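Long-range contacts in cocosin 1 acidic chain (PDB 5WPW), which serves as a seed storage protein of coconut, a hexameric 11S globulin that acts as a nutrient reservoir: residues R4-N9 with D324-T329; V115-N120 with P279-I284; V291-N296 with E356-V361; S379-M384 with R401-T406. The protein carries 2 engineered substitutions. All coordinates share one frame; numbering follows the deposited sequence.

The chain carries two cupin domains, and the contacts sample both. Contact 2 joins strand 114-118 of the N-terminal cupin to helix 281-284 of the C-terminal one, its centre about 11 Å from the centre of the chain. Strand 287-293 follows, which contact 3 pairs with strand 357-364; nearest atoms of contacts 2 and 3 are about 6 Å apart. Contact 1 brings the N-terminal segment onto the loop between strands 317-323 and 329-336. Segments of contacts 1 and 3 alternate along the chain, and contact 2 closes before contact 3 opens. Contact 4 comes last, its centre about 25 Å from those of contacts 1 and 3. Contacts 1 and 4 both touch the second subunit.

Contact 1: R4-N9 with D324-T329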
loop_
_atom_site.group_PDB
_atom_site.type_symbol
_atom_site.label_atom_id
_atom_site.label_comp_id
_atom_site.label_asym_id
_atom_site.label_seq_id
_atom_site.Cartn_x
_atom_site.Cartn_y
_atom_site.Cartn_z
ATOM N N ARG A 4 -25.146 23.073 6.452
ATOM C CA ARG A 4 -25.784 23.822 7.535
ATOM C C ARG A 4 -27.303 23.703 7.381
ATOM O O ARG A 4 -28.018 24.631 6.985
ATOM C CB ARG A 4 -25.315 25.270 7.550
ATOM C CG ARG A 4 -23.852 25.445 7.959
ATOM C CD ARG A 4 -23.165 26.543 7.151
ATOM N NE ARG A 4 -21.700 26.427 7.109
ATOM C CZ ARG A 4 -20.956 26.859 6.091
ATOM N NH1 ARG A 4 -19.631 26.733 6.108
ATOM N NH2 ARG A 4 -21.552 27.419 5.043
ATOM N N ILE A 5 -27.790 22.517 7.695
ATOM C CA ILE A 5 -29.200 22.196 7.549
ATOM C C ILE A 5 -29.915 22.559 8.836
ATOM O O ILE A 5 -29.529 22.106 9.920
ATOM C CB ILE A 5 -29.399 20.710 7.212
ATOM C CG1 ILE A 5 -28.357 20.234 6.200
ATOM C CG2 ILE A 5 -30.799 20.475 6.681
ATOM C CD1 ILE A 5 -27.150 19.627 6.864
ATOM N N GLU A 6 -30.958 23.380 8.717
ATOM C CA GLU A 6 -31.770 23.717 9.880
ATOM C C GLU A 6 -32.552 22.499 10.370
ATOM O O GLU A 6 -32.527 22.181 11.565
ATOM C CB GLU A 6 -32.705 24.885 9.545
ATOM C CG GLU A 6 -33.471 25.460 10.737
ATOM C CD GLU A 6 -32.566 25.873 11.886
ATOM O OE1 GLU A 6 -32.228 24.996 12.705
ATOM O OE2 GLU A 6 -32.202 27.070 11.979
ATOM N N ARG A 7 -33.231 21.791 9.457
ATOM C CA ARG A 7 -34.038 20.618 9.782
ATOM C C ARG A 7 -33.825 19.521 8.747
ATOM O O ARG A 7 -33.609 19.794 7.565
ATOM C CB ARG A 7 -35.550 20.928 9.811
ATOM C CG ARG A 7 -35.997 21.864 10.923
ATOM C CD ARG A 7 -35.505 21.419 12.279
ATOM N NE ARG A 7 -34.467 22.313 12.775
ATOM C CZ ARG A 7 -34.030 22.331 14.029
ATOM N NH1 ARG A 7 -33.075 23.184 14.389
ATOM N NH2 ARG A 7 -34.552 21.503 14.928
ATOM N N LEU A 8 -33.940 18.276 9.196
ATOM C CA LEU A 8 -34.042 17.137 8.296
ATOM C C LEU A 8 -35.502 16.713 8.149
ATOM O O LEU A 8 -36.348 17.011 8.993
ATOM C CB LEU A 8 -33.208 15.955 8.800
ATOM C CG LEU A 8 -31.735 16.228 9.119
ATOM C CD1 LEU A 8 -31.153 15.072 9.911
ATOM C CD2 LEU A 8 -30.949 16.448 7.833
ATOM N N ASN A 9 -35.795 16.005 7.062
ATOM C CA ASN A 9 -37.118 15.411 6.919
ATOM C C ASN A 9 -37.006 14.137 6.099
ATOM O O ASN A 9 -36.071 13.960 5.313
ATOM C CB ASN A 9 -38.126 16.384 6.274
ATOM C CG ASN A 9 -37.621 16.972 4.980
ATOM O OD1 ASN A 9 -36.827 17.914 4.980
ATOM N ND2 ASN A 9 -38.083 16.424 3.860
ATOM N N ASP A 324 -27.853 17.661 16.220
ATOM C CA ASP A 324 -26.692 18.259 15.545
ATOM C C ASP A 324 -25.747 18.948 16.541
ATOM O O ASP A 324 -25.903 18.837 17.767
ATOM C CB ASP A 324 -27.148 19.204 14.416
ATOM C CG ASP A 324 -27.632 20.568 14.905
ATOM O OD1 ASP A 324 -27.642 20.865 16.136
ATOM O OD2 ASP A 324 -28.016 21.350 14.012
ATOM N N ASP A 325 -24.769 19.682 16.002
ATOM C CA ASP A 325 -23.704 20.276 16.803
ATOM C C ASP A 325 -24.169 21.475 17.607
ATOM O O ASP A 325 -23.418 21.940 18.470
ATOM C CB ASP A 325 -22.528 20.696 15.914
ATOM C CG ASP A 325 -22.946 21.604 14.785
ATOM O OD1 ASP A 325 -23.945 21.282 14.118
ATOM O OD2 ASP A 325 -22.275 22.632 14.564
ATOM N N ARG A 326 -25.360 21.992 17.315
ATOM C CA ARG A 326 -26.031 23.000 18.124
ATOM C C ARG A 326 -26.795 22.406 19.300
ATOM O O ARG A 326 -27.398 23.159 20.070
ATOM C CB ARG A 326 -26.996 23.809 17.245
ATOM C CG ARG A 326 -26.319 24.607 16.125
ATOM C CD ARG A 326 -27.325 25.384 15.277
ATOM N NE ARG A 326 -28.526 24.593 15.002
ATOM C CZ ARG A 326 -28.842 24.102 13.809
ATOM N NH1 ARG A 326 -28.036 24.317 12.775
ATOM N NH2 ARG A 326 -29.957 23.389 13.647
ATOM N N GLY A 327 -26.788 21.087 19.476
ATOM C CA GLY A 327 -27.677 20.496 20.456
ATOM C C GLY A 327 -29.140 20.573 20.092
ATOM O O GLY A 327 -29.995 20.283 20.939
ATOM N N GLU A 328 -29.457 20.947 18.853
ATOM C CA GLU A 328 -30.836 21.059 18.403
ATOM C C GLU A 328 -31.348 19.737 17.845
ATOM O O GLU A 328 -30.612 18.989 17.197
ATOM C CB GLU A 328 -30.957 22.141 17.336
ATOM C CG GLU A 328 -30.509 23.509 17.828
ATOM C CD GLU A 328 -31.512 24.139 18.777
ATOM O OE1 GLU A 328 -32.729 24.033 18.506
ATOM O OE2 GLU A 328 -31.086 24.730 19.796
ATOM N N THR A 329 -32.623 19.463 18.088
ATOM C CA THR A 329 -33.275 18.308 17.483
ATOM C C THR A 329 -33.537 18.628 16.022
ATOM O O THR A 329 -34.382 19.468 15.714
ATOM C CB THR A 329 -34.587 17.982 18.194
ATOM O OG1 THR A 329 -34.362 17.833 19.597
ATOM C CG2 THR A 329 -35.162 16.697 17.647
#
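A type I beta turn, D324 to G327, connects strands 317-323 and 329-336 of the C-terminal cupin, and a salt-bridge network ties it to the N-terminal segment 4-9. The tight part is where E6 OE1, R7 NH1 and R326 NH2 meet. An Asx turn positions R326 for this. D324 is buried, and its OD1 takes the backbone N of R326 at 2.8 Å. The same oxygen also accepts from E328 N at 3.3 Å. Both donors come from above the carboxylate plane. R326 folds back over this carboxylate through a bend at chi3 (-41°), so that D324 CG lies 3.8 Å above the centre of one guanidinium face. On the other segment, I5 is buried against helix 32-37, where C36 is in disulfide with C3.

The looser side is the outer one, where E6 and R7 are exposed. Their chains start away from the turn and bend back to it. Like charges come together, R7 NH1 to R326 NH2 at 3.2 Å, with guanidinium planes 29° apart. The E6 carboxylate probably offsets this repulsion. E328 lays CB against R7 NH1, and its carboxylate stays beyond salt-bridge range. T329 sends its OG1 to G182 O of the second subunit, and D325 forms a salt bridge with R154 of that subunit. E6 OE1 is the shared atom: R7 NH1 meets it at 2.6 Å along a nearly straight bond (171°). R326 NH2 lies 2.9 Å from E6 OE1, which sits well out of the R326 guanidinium plane, so charge alone holds the pair.

Contact 2: V115-N120 with P279-I284; sequences VLAVPN and PILRFI
A117 points its methyl group at the short helix 281-284, where three side chains gather round it. I280 CG2 lies 3.8 Å from A117 CB, L281 CD2 lies 4.0 Å from it, and I284 CG1 comes to 4.1 Å. The methyl is small, consistent with the 7.3 Å between the CA atoms of A117 and L281. I280 has CG1 anti to the backbone N (chi1 -166°) and an extended chain beyond. Its two branches therefore divide the work. CG2 meets A117, while I280 CD1 reaches P119 CG at 3.8 Å, the two side chains crossing at about a right angle. I284 bends at both torsions. Its CD1 lies against the N and CA corner of the P119 ring and the V118 carbonyl carbon, while P119 CB is farther from I284 CD1, at 4.3 Å. No hydrogen bond crosses between the segments; the contact is apolar and buried. Backbone bonds of the helical turn stay within it, and I280 O accepts from both F283 N and I284 N.

The contact lies where the two cupin domains meet. Strand 114-118 belongs to the N-terminal cupin sheet, between strands 61-67 and 251-253. Both A117 and L281 touch L62 of strand 61-67. Helix 281-284 leads into strand 287-293, and L281 also packs on L273 of strand 268-273 in the C-terminal cupin.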
loop_
_atom_site.group_PDB
_atom_site.type_symbol
_atom_site.label_atom_id
_atom_site.label_comp_id
_atom_site.label_asym_id
_atom_site.label_seq_id
_atom_site.Cartn_x
_atom_site.Cartn_y
_atom_site.Cartn_z
ATOM N N VAL A 115 -26.547 -6.812 -2.123
ATOM C CA VAL A 115 -25.968 -5.515 -2.442
ATOM C C VAL A 115 -25.072 -5.715 -3.647
ATOM O O VAL A 115 -24.228 -6.621 -3.646
ATOM C CB VAL A 115 -25.153 -4.923 -1.279
ATOM C CG1 VAL A 115 -24.506 -3.672 -1.764
ATOM C CG2 VAL A 115 -26.049 -4.615 -0.100
ATOM N N LEU A 116 -25.277 -4.901 -4.679
ATOM C CA LEU A 116 -24.448 -4.901 -5.878
ATOM C C LEU A 116 -23.676 -3.592 -5.959
ATOM O O LEU A 116 -24.246 -2.520 -5.737
ATOM C CB LEU A 116 -25.303 -5.058 -7.132
ATOM C CG LEU A 116 -26.049 -6.380 -7.185
ATOM C CD1 LEU A 116 -27.544 -6.154 -7.337
ATOM C CD2 LEU A 116 -25.482 -7.172 -8.335
ATOM N N ALA A 117 -22.386 -3.687 -6.283
ATOM C CA ALA A 117 -21.502 -2.525 -6.433
ATOM C C ALA A 117 -21.131 -2.380 -7.905
ATOM O O ALA A 117 -20.530 -3.293 -8.490
ATOM C CB ALA A 117 -20.237 -2.668 -5.593
ATOM N N VAL A 118 -21.483 -1.241 -8.494
ATOM C CA VAL A 118 -21.180 -0.936 -9.891
ATOM C C VAL A 118 -20.217 0.246 -10.003
ATOM O O VAL A 118 -20.636 1.385 -9.784
ATOM C CB VAL A 118 -22.485 -0.642 -10.650
ATOM C CG1 VAL A 118 -22.200 -0.339 -12.095
ATOM C CG2 VAL A 118 -23.440 -1.809 -10.527
ATOM N N PRO A 119 -18.949 0.033 -10.376
ATOM C CA PRO A 119 -18.025 1.160 -10.591
ATOM C C PRO A 119 -18.523 2.125 -11.653
ATOM O O PRO A 119 -19.184 1.738 -12.613
ATOM C CB PRO A 119 -16.729 0.486 -11.069
ATOM C CG PRO A 119 -16.921 -0.994 -10.827
ATOM C CD PRO A 119 -18.382 -1.252 -10.806
ATOM N N ASN A 120 -18.148 3.388 -11.514
ATOM C CA ASN A 120 -18.487 4.329 -12.575
ATOM C C ASN A 120 -17.868 3.879 -13.895
ATOM O O ASN A 120 -16.828 3.217 -13.924
ATOM C CB ASN A 120 -17.975 5.709 -12.234
ATOM C CG ASN A 120 -16.515 5.682 -11.962
ATOM O OD1 ASN A 120 -16.071 4.962 -11.066
ATOM N ND2 ASN A 120 -15.741 6.400 -12.767
ATOM N N PRO A 279 -14.271 -6.852 -1.471
ATOM C CA PRO A 279 -13.060 -6.052 -1.732
ATOM C C PRO A 279 -13.294 -4.815 -2.570
ATOM O O PRO A 279 -12.674 -3.785 -2.295
ATOM C CB PRO A 279 -12.142 -7.054 -2.444
ATOM C CG PRO A 279 -12.594 -8.370 -1.953
ATOM C CD PRO A 279 -14.062 -8.279 -1.751
ATOM N N ILE A 280 -14.179 -4.877 -3.569
ATOM C CA ILE A 280 -14.330 -3.764 -4.504
ATOM C C ILE A 280 -14.752 -2.483 -3.797
ATOM O O ILE A 280 -14.513 -1.387 -4.309
ATOM C CB ILE A 280 -15.328 -4.118 -5.634
ATOM C CG1 ILE A 280 -15.211 -3.092 -6.769
ATOM C CG2 ILE A 280 -16.778 -4.188 -5.111
ATOM C CD1 ILE A 280 -16.078 -3.383 -7.967
ATOM N N LEU A 281 -15.335 -2.591 -2.599
ATOM C CA LEU A 281 -15.826 -1.402 -1.929
ATOM C C LEU A 281 -14.695 -0.444 -1.583
ATOM O O LEU A 281 -14.959 0.739 -1.375
ATOM C CB LEU A 281 -16.586 -1.774 -0.649
ATOM C CG LEU A 281 -17.851 -2.608 -0.885
ATOM C CD1 LEU A 281 -18.692 -2.790 0.375
ATOM C CD2 LEU A 281 -18.668 -1.953 -1.976
ATOM N N ARG A 282 -13.460 -0.936 -1.483
ATOM C CA ARG A 282 -12.330 -0.052 -1.200
ATOM C C ARG A 282 -12.044 0.907 -2.347
ATOM O O ARG A 282 -11.360 1.914 -2.138
ATOM C CB ARG A 282 -11.071 -0.872 -0.873
ATOM C CG ARG A 282 -10.373 -1.517 -2.075
ATOM C CD ARG A 282 -9.347 -2.557 -1.608
ATOM N NE ARG A 282 -9.067 -3.548 -2.648
ATOM C CZ ARG A 282 -7.852 -3.849 -3.105
ATOM N NH1 ARG A 282 -6.776 -3.239 -2.617
ATOM N NH2 ARG A 282 -7.714 -4.763 -4.059
ATOM N N PHE A 283 -12.522 0.596 -3.553
ATOM C CA PHE A 283 -12.504 1.511 -4.686
ATOM C C PHE A 283 -13.814 2.279 -4.827
ATOM O O PHE A 283 -13.793 3.470 -5.160
ATOM C CB PHE A 283 -12.198 0.723 -5.969
ATOM C CG PHE A 283 -11.047 -0.234 -5.810
ATOM C CD1 PHE A 283 -9.755 0.244 -5.676
ATOM C CD2 PHE A 283 -11.257 -1.599 -5.750
ATOM C CE1 PHE A 283 -8.684 -0.628 -5.511
ATOM C CE2 PHE A 283 -10.193 -2.481 -5.589
ATOM C CZ PHE A 283 -8.907 -1.994 -5.470
ATOM N N ILE A 284 -14.950 1.628 -4.545
ATOM C CA ILE A 284 -16.248 2.301 -4.568
ATOM C C ILE A 284 -16.317 3.358 -3.464
ATOM O O ILE A 284 -16.992 4.392 -3.610
ATOM C CB ILE A 284 -17.387 1.254 -4.429
ATOM C CG1 ILE A 284 -17.417 0.254 -5.600
ATOM C CG2 ILE A 284 -18.752 1.913 -4.218
ATOM C CD1 ILE A 284 -17.961 0.776 -6.939
#

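Contact 3: V291-N296 with E356-V361; sequences VVLYRN and EGFQLV. Engineered in segment 356-361: E356 (natural residue Ala).
Backbone hydrogen bonds come first: strands 291-293 and 357-361 run antiparallel at 178°, with axes 4.8 Å apart. V291 and L360 form a hydrogen-bonded pair. L360 N gives to V291 O at 2.9 Å, nearly along the C=O axis, and V291 N returns a bond to L360 O from above the carbonyl plane. L293 and F358 form the next such pair. L293 N meets F358 O at 2.9 Å, in the carbonyl plane. V292 and Q359 between them are a non-hydrogen-bonded pair, where Q359 CA brings its hydrogen toward V291 O.

Apolar contacts lie on both faces. On one, L360 has CG in the crowded position between backbone N and carbonyl carbon (chi1 52°), which sets L360 CD1 3.6 Å from V291 CB. Beside them, L293 CD1 stands at the edge of the F358 ring. This face packs on V299 and A353 of the opposing sheet, inside the cupin barrel. On the other face, V292 CG2 touches Q359 CG at 3.9 Å.

One water bridges the strands. It donates to L293 O at 2.5 Å and accepts from Q359 NE2 at 3.0 Å, so L293 O is gripped twice, by F358 N and by the water. G357 has positive phi (83°), and its CA passes 3.3 Å from L293 O.

The chemistry implies a two-sided strand pair. The inner face is apolar and buried. The other is mixed: V292 packs on the aliphatic part of Q359, whose amide uses a water to reach L293 O.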
loop_
_atom_site.group_PDB
_atom_site.type_symbol
_atom_site.label_atom_id
_atom_site.label_comp_id
_atom_site.label_asym_id
_atom_site.label_seq_id
_atom_site.Cartn_x
_atom_site.Cartn_y
_atom_site.Cartn_z
ATOM N N VAL A 291 -30.101 -3.205 9.150
ATOM C CA VAL A 291 -30.555 -3.156 10.539
ATOM C C VAL A 291 -31.970 -3.717 10.590
ATOM O O VAL A 291 -32.854 -3.244 9.872
ATOM C CB VAL A 291 -30.519 -1.727 11.106
ATOM C CG1 VAL A 291 -30.989 -1.694 12.547
ATOM C CG2 VAL A 291 -29.117 -1.139 10.988
ATOM N N VAL A 292 -32.190 -4.708 11.450
ATOM C CA VAL A 292 -33.529 -5.273 11.661
ATOM C C VAL A 292 -33.782 -5.245 13.165
ATOM O O VAL A 292 -33.123 -5.969 13.913
ATOM C CB VAL A 292 -33.663 -6.697 11.118
ATOM C CG1 VAL A 292 -34.983 -7.343 11.634
ATOM C CG2 VAL A 292 -33.596 -6.709 9.580
ATOM N N LEU A 293 -34.707 -4.388 13.600
ATOM C CA LEU A 293 -35.039 -4.185 15.002
ATOM C C LEU A 293 -36.350 -4.908 15.301
ATOM O O LEU A 293 -37.331 -4.745 14.564
ATOM C CB LEU A 293 -35.197 -2.698 15.311
ATOM C CG LEU A 293 -33.938 -1.854 15.506
ATOM C CD1 LEU A 293 -34.331 -0.413 15.719
ATOM C CD2 LEU A 293 -33.174 -2.377 16.703
ATOM N N TYR A 294 -36.343 -5.743 16.335
ATOM C CA TYR A 294 -37.544 -6.440 16.779
ATOM C C TYR A 294 -38.415 -5.469 17.575
ATOM O O TYR A 294 -38.005 -4.347 17.879
ATOM C CB TYR A 294 -37.170 -7.660 17.622
ATOM C CG TYR A 294 -36.321 -8.713 16.928
ATOM C CD1 TYR A 294 -36.298 -8.829 15.534
ATOM C CD2 TYR A 294 -35.542 -9.596 17.674
ATOM C CE1 TYR A 294 -35.527 -9.799 14.912
ATOM C CE2 TYR A 294 -34.768 -10.557 17.070
ATOM C CZ TYR A 294 -34.757 -10.655 15.689
ATOM O OH TYR A 294 -33.980 -11.621 15.106
ATOM N N ARG A 295 -39.627 -5.919 17.943
ATOM C CA ARG A 295 -40.622 -5.030 18.550
ATOM C C ARG A 295 -40.026 -4.206 19.688
ATOM O O ARG A 295 -39.376 -4.743 20.588
ATOM C CB ARG A 295 -41.834 -5.847 19.053
ATOM C CG ARG A 295 -41.604 -6.636 20.358
ATOM C CD ARG A 295 -42.825 -6.615 21.311
ATOM N NE ARG A 295 -42.818 -5.480 22.239
ATOM C CZ ARG A 295 -42.270 -5.482 23.458
ATOM N NH1 ARG A 295 -41.650 -6.557 23.926
ATOM N NH2 ARG A 295 -42.333 -4.392 24.209
ATOM N N ASN A 296 -40.208 -2.889 19.606
ATOM C CA ASN A 296 -39.845 -1.907 20.634
ATOM C C ASN A 296 -38.343 -1.812 20.930
ATOM O O ASN A 296 -37.953 -1.132 21.891
ATOM C CB ASN A 296 -40.603 -2.175 21.940
ATOM C CG ASN A 296 -42.093 -2.095 21.756
ATOM O OD1 ASN A 296 -42.828 -3.021 22.107
ATOM N ND2 ASN A 296 -42.558 -0.990 21.204
ATOM N N GLU A 356 -44.359 -3.149 15.689
ATOM C CA GLU A 356 -44.283 -3.950 14.479
ATOM C C GLU A 356 -42.851 -4.323 14.086
ATOM O O GLU A 356 -42.659 -5.112 13.159
ATOM C CB GLU A 356 -44.939 -3.158 13.338
ATOM C CG GLU A 356 -45.202 -3.910 12.055
ATOM C CD GLU A 356 -45.485 -2.970 10.908
ATOM O OE1 GLU A 356 -45.691 -3.450 9.767
ATOM O OE2 GLU A 356 -45.494 -1.741 11.155
ATOM N N GLY A 357 -41.848 -3.814 14.778
ATOM C CA GLY A 357 -40.494 -3.923 14.277
ATOM C C GLY A 357 -40.233 -2.812 13.287
ATOM O O GLY A 357 -41.106 -2.000 12.959
ATOM N N PHE A 358 -38.991 -2.781 12.794
ATOM C CA PHE A 358 -38.496 -1.648 12.023
ATOM C C PHE A 358 -37.250 -2.154 11.312
ATOM O O PHE A 358 -36.303 -2.556 11.993
ATOM C CB PHE A 358 -38.162 -0.480 12.964
ATOM C CG PHE A 358 -37.765 0.808 12.278
ATOM C CD1 PHE A 358 -38.409 1.245 11.139
ATOM C CD2 PHE A 358 -36.780 1.621 12.830
ATOM C CE1 PHE A 358 -38.070 2.444 10.545
ATOM C CE2 PHE A 358 -36.416 2.813 12.219
ATOM C CZ PHE A 358 -37.066 3.222 11.072
ATOM N N GLN A 359 -37.258 -2.165 9.970
ATOM C CA GLN A 359 -36.136 -2.668 9.170
ATOM C C GLN A 359 -35.622 -1.598 8.216
ATOM O O GLN A 359 -36.404 -0.898 7.559
ATOM C CB GLN A 359 -36.511 -3.904 8.336
ATOM C CG GLN A 359 -37.117 -5.044 9.134
ATOM C CD GLN A 359 -38.629 -5.089 8.979
ATOM O OE1 GLN A 359 -39.147 -5.026 7.867
ATOM N NE2 GLN A 359 -39.340 -5.181 10.097
ATOM N N LEU A 360 -34.301 -1.483 8.108
ATOM C CA LEU A 360 -33.781 -0.509 7.169
ATOM C C LEU A 360 -32.483 -1.023 6.559
ATOM O O LEU A 360 -31.889 -2.012 7.005
ATOM C CB LEU A 360 -33.571 0.848 7.835
ATOM C CG LEU A 360 -32.747 0.733 9.114
ATOM C CD1 LEU A 360 -31.257 1.105 8.957
ATOM C CD2 LEU A 360 -33.410 1.546 10.211
ATOM N N VAL A 361 -32.091 -0.357 5.489
ATOM C CA VAL A 361 -30.777 -0.504 4.889
ATOM C C VAL A 361 -30.170 0.884 4.849
ATOM O O VAL A 361 -30.849 1.861 4.499
ATOM C CB VAL A 361 -30.848 -1.141 3.487
ATOM C CG1 VAL A 361 -31.838 -0.404 2.601
ATOM C CG2 VAL A 361 -29.464 -1.155 2.841
HETATM O O HOH W 1 -38.245 -6.208 12.693
#

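Contact 4: S379-M384 with R401-T406; sequences SALRGM and RRVKLT
The guanidinium of R401 has L405 CD1 over one face, 3.4 Å above the plane and offset toward the rim; this packing stays within helix 397-405. R382 carries the guanidinium of the contact. It turns to polar partners: E103 and E81 of the second subunit form salt bridges with it, and NH1 also donates to K377 O. The peptide carbonyl of M384 is met in its own plane by K404 NZ, at 2.6 Å from M384 O and with a C=O...N angle of 151°.

K404 is the main bridge. Its CG is anti to the backbone N (chi1 171°), and the chain stays extended beyond, so it runs across the turn. K404 CE passes 3.5 Å from R382 O on the way. The residue is buried, yet K404 NZ has two hydrogen-bond acceptors, M384 O and E103 O of the second subunit. L381 CD1 meets V403 CG1 at 4.0 Å, the side chains crossing obliquely. L381 also packs on L389 and Y393 of helix 386-393.

The turn is held from within. S379 OG accepts from R382 N at 3.2 Å, an ST motif, and L381 to M384 form a type I beta turn. The arrangement belongs to the helical extension of the C-terminal cupin, where the 379-384 turn and helix 397-405 lie against the second subunit, consistent with the head-to-tail contacts of 11S globulins.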
loop_
_atom_site.group_PDB
_atom_site.type_symbol
_atom_site.label_atom_id
_atom_site.label_comp_id
_atom_site.label_asym_id
_atom_site.label_seq_id
_atom_site.Cartn_x
_atom_site.Cartn_y
_atom_site.Cartn_z
ATOM N N SER A 379 -18.607 2.252 23.916
ATOM C CA SER A 379 -19.108 3.597 23.716
ATOM C C SER A 379 -18.146 4.654 24.235
ATOM O O SER A 379 -17.187 4.379 24.952
ATOM C CB SER A 379 -20.464 3.761 24.392
ATOM O OG SER A 379 -20.310 3.705 25.791
ATOM N N ALA A 380 -18.456 5.894 23.874
ATOM C CA ALA A 380 -17.655 7.027 24.306
ATOM C C ALA A 380 -17.711 7.202 25.819
ATOM O O ALA A 380 -16.680 7.434 26.468
ATOM C CB ALA A 380 -18.156 8.289 23.610
ATOM N N LEU A 381 -18.910 7.107 26.399
ATOM C CA LEU A 381 -19.032 7.345 27.831
ATOM C C LEU A 381 -18.392 6.222 28.622
ATOM O O LEU A 381 -17.737 6.470 29.638
ATOM C CB LEU A 381 -20.498 7.538 28.209
ATOM C CG LEU A 381 -21.036 8.854 27.627
ATOM C CD1 LEU A 381 -22.380 9.226 28.230
ATOM C CD2 LEU A 381 -20.038 9.987 27.799
ATOM N N ARG A 382 -18.534 4.981 28.169
ATOM C CA ARG A 382 -17.917 3.913 28.942
ATOM C C ARG A 382 -16.401 4.031 28.969
ATOM O O ARG A 382 -15.761 3.463 29.859
ATOM C CB ARG A 382 -18.304 2.540 28.405
ATOM C CG ARG A 382 -18.162 1.484 29.501
ATOM C CD ARG A 382 -18.969 0.257 29.249
ATOM N NE ARG A 382 -18.276 -0.676 28.366
ATOM C CZ ARG A 382 -17.311 -1.508 28.751
ATOM N NH1 ARG A 382 -16.744 -2.317 27.863
ATOM N NH2 ARG A 382 -16.909 -1.528 30.017
ATOM N N GLY A 383 -15.815 4.764 28.020
ATOM C CA GLY A 383 -14.377 4.888 27.991
ATOM C C GLY A 383 -13.820 6.000 28.830
ATOM O O GLY A 383 -12.598 6.116 28.939
ATOM N N MET A 384 -14.677 6.823 29.405
ATOM C CA MET A 384 -14.275 8.014 30.135
ATOM C C MET A 384 -14.240 7.745 31.635
ATOM O O MET A 384 -15.064 6.983 32.159
ATOM C CB MET A 384 -15.243 9.165 29.843
ATOM C CG MET A 384 -14.874 9.924 28.555
ATOM S SD MET A 384 -16.131 11.139 28.176
ATOM C CE MET A 384 -15.967 11.072 26.358
ATOM N N ARG A 401 -21.898 6.467 37.626
ATOM C CA ARG A 401 -21.791 5.032 37.375
ATOM C C ARG A 401 -23.072 4.461 36.783
ATOM O O ARG A 401 -23.025 3.454 36.066
ATOM C CB ARG A 401 -21.415 4.287 38.656
ATOM C CG ARG A 401 -19.924 4.324 38.957
ATOM C CD ARG A 401 -19.585 3.667 40.299
ATOM N NE ARG A 401 -19.543 2.204 40.226
ATOM C CZ ARG A 401 -18.579 1.507 39.625
ATOM N NH1 ARG A 401 -18.624 0.184 39.617
ATOM N NH2 ARG A 401 -17.566 2.129 39.033
ATOM N N ARG A 402 -24.223 5.069 37.068
ATOM C CA ARG A 402 -25.451 4.584 36.448
ATOM C C ARG A 402 -25.486 4.948 34.970
ATOM O O ARG A 402 -25.906 4.143 34.132
ATOM C CB ARG A 402 -26.672 5.146 37.171
ATOM C CG ARG A 402 -27.114 4.296 38.354
ATOM C CD ARG A 402 -27.531 5.157 39.531
ATOM N NE ARG A 402 -28.755 5.906 39.274
ATOM C CZ ARG A 402 -29.061 7.052 39.874
ATOM N NH1 ARG A 402 -28.227 7.577 40.776
ATOM N NH2 ARG A 402 -30.192 7.677 39.578
ATOM N N VAL A 403 -25.044 6.158 34.634
ATOM C CA VAL A 403 -24.976 6.554 33.232
ATOM C C VAL A 403 -24.003 5.654 32.479
ATOM O O VAL A 403 -24.244 5.271 31.325
ATOM C CB VAL A 403 -24.588 8.039 33.127
ATOM C CG1 VAL A 403 -23.988 8.359 31.766
ATOM C CG2 VAL A 403 -25.784 8.931 33.418
ATOM N N LYS A 404 -22.914 5.261 33.140
ATOM C CA LYS A 404 -21.815 4.555 32.495
ATOM C C LYS A 404 -22.023 3.043 32.437
ATOM O O LYS A 404 -21.704 2.410 31.421
ATOM C CB LYS A 404 -20.517 4.911 33.223
ATOM C CG LYS A 404 -19.305 4.127 32.849
ATOM C CD LYS A 404 -18.068 4.928 33.255
ATOM C CE LYS A 404 -16.812 4.103 33.129
ATOM N NZ LYS A 404 -15.631 4.906 33.543
ATOM N N LEU A 405 -22.593 2.441 33.481
ATOM C CA LEU A 405 -22.588 0.994 33.593
ATOM C C LEU A 405 -23.950 0.342 33.395
ATOM O O LEU A 405 -23.998 -0.880 33.243
ATOM C CB LEU A 405 -22.012 0.573 34.952
ATOM C CG LEU A 405 -20.593 1.126 35.150
ATOM C CD1 LEU A 405 -20.020 0.743 36.495
ATOM C CD2 LEU A 405 -19.675 0.664 34.021
ATOM N N THR A 406 -25.044 1.107 33.359
ATOM C CA THR A 406 -26.353 0.477 33.247
ATOM C C THR A 406 -26.474 -0.326 31.958
ATOM O O THR A 406 -26.985 -1.449 31.967
ATOM C CB THR A 406 -27.473 1.511 33.336
ATOM O OG1 THR A 406 -27.446 2.153 34.620
ATOM C CG2 THR A 406 -28.809 0.812 33.167
#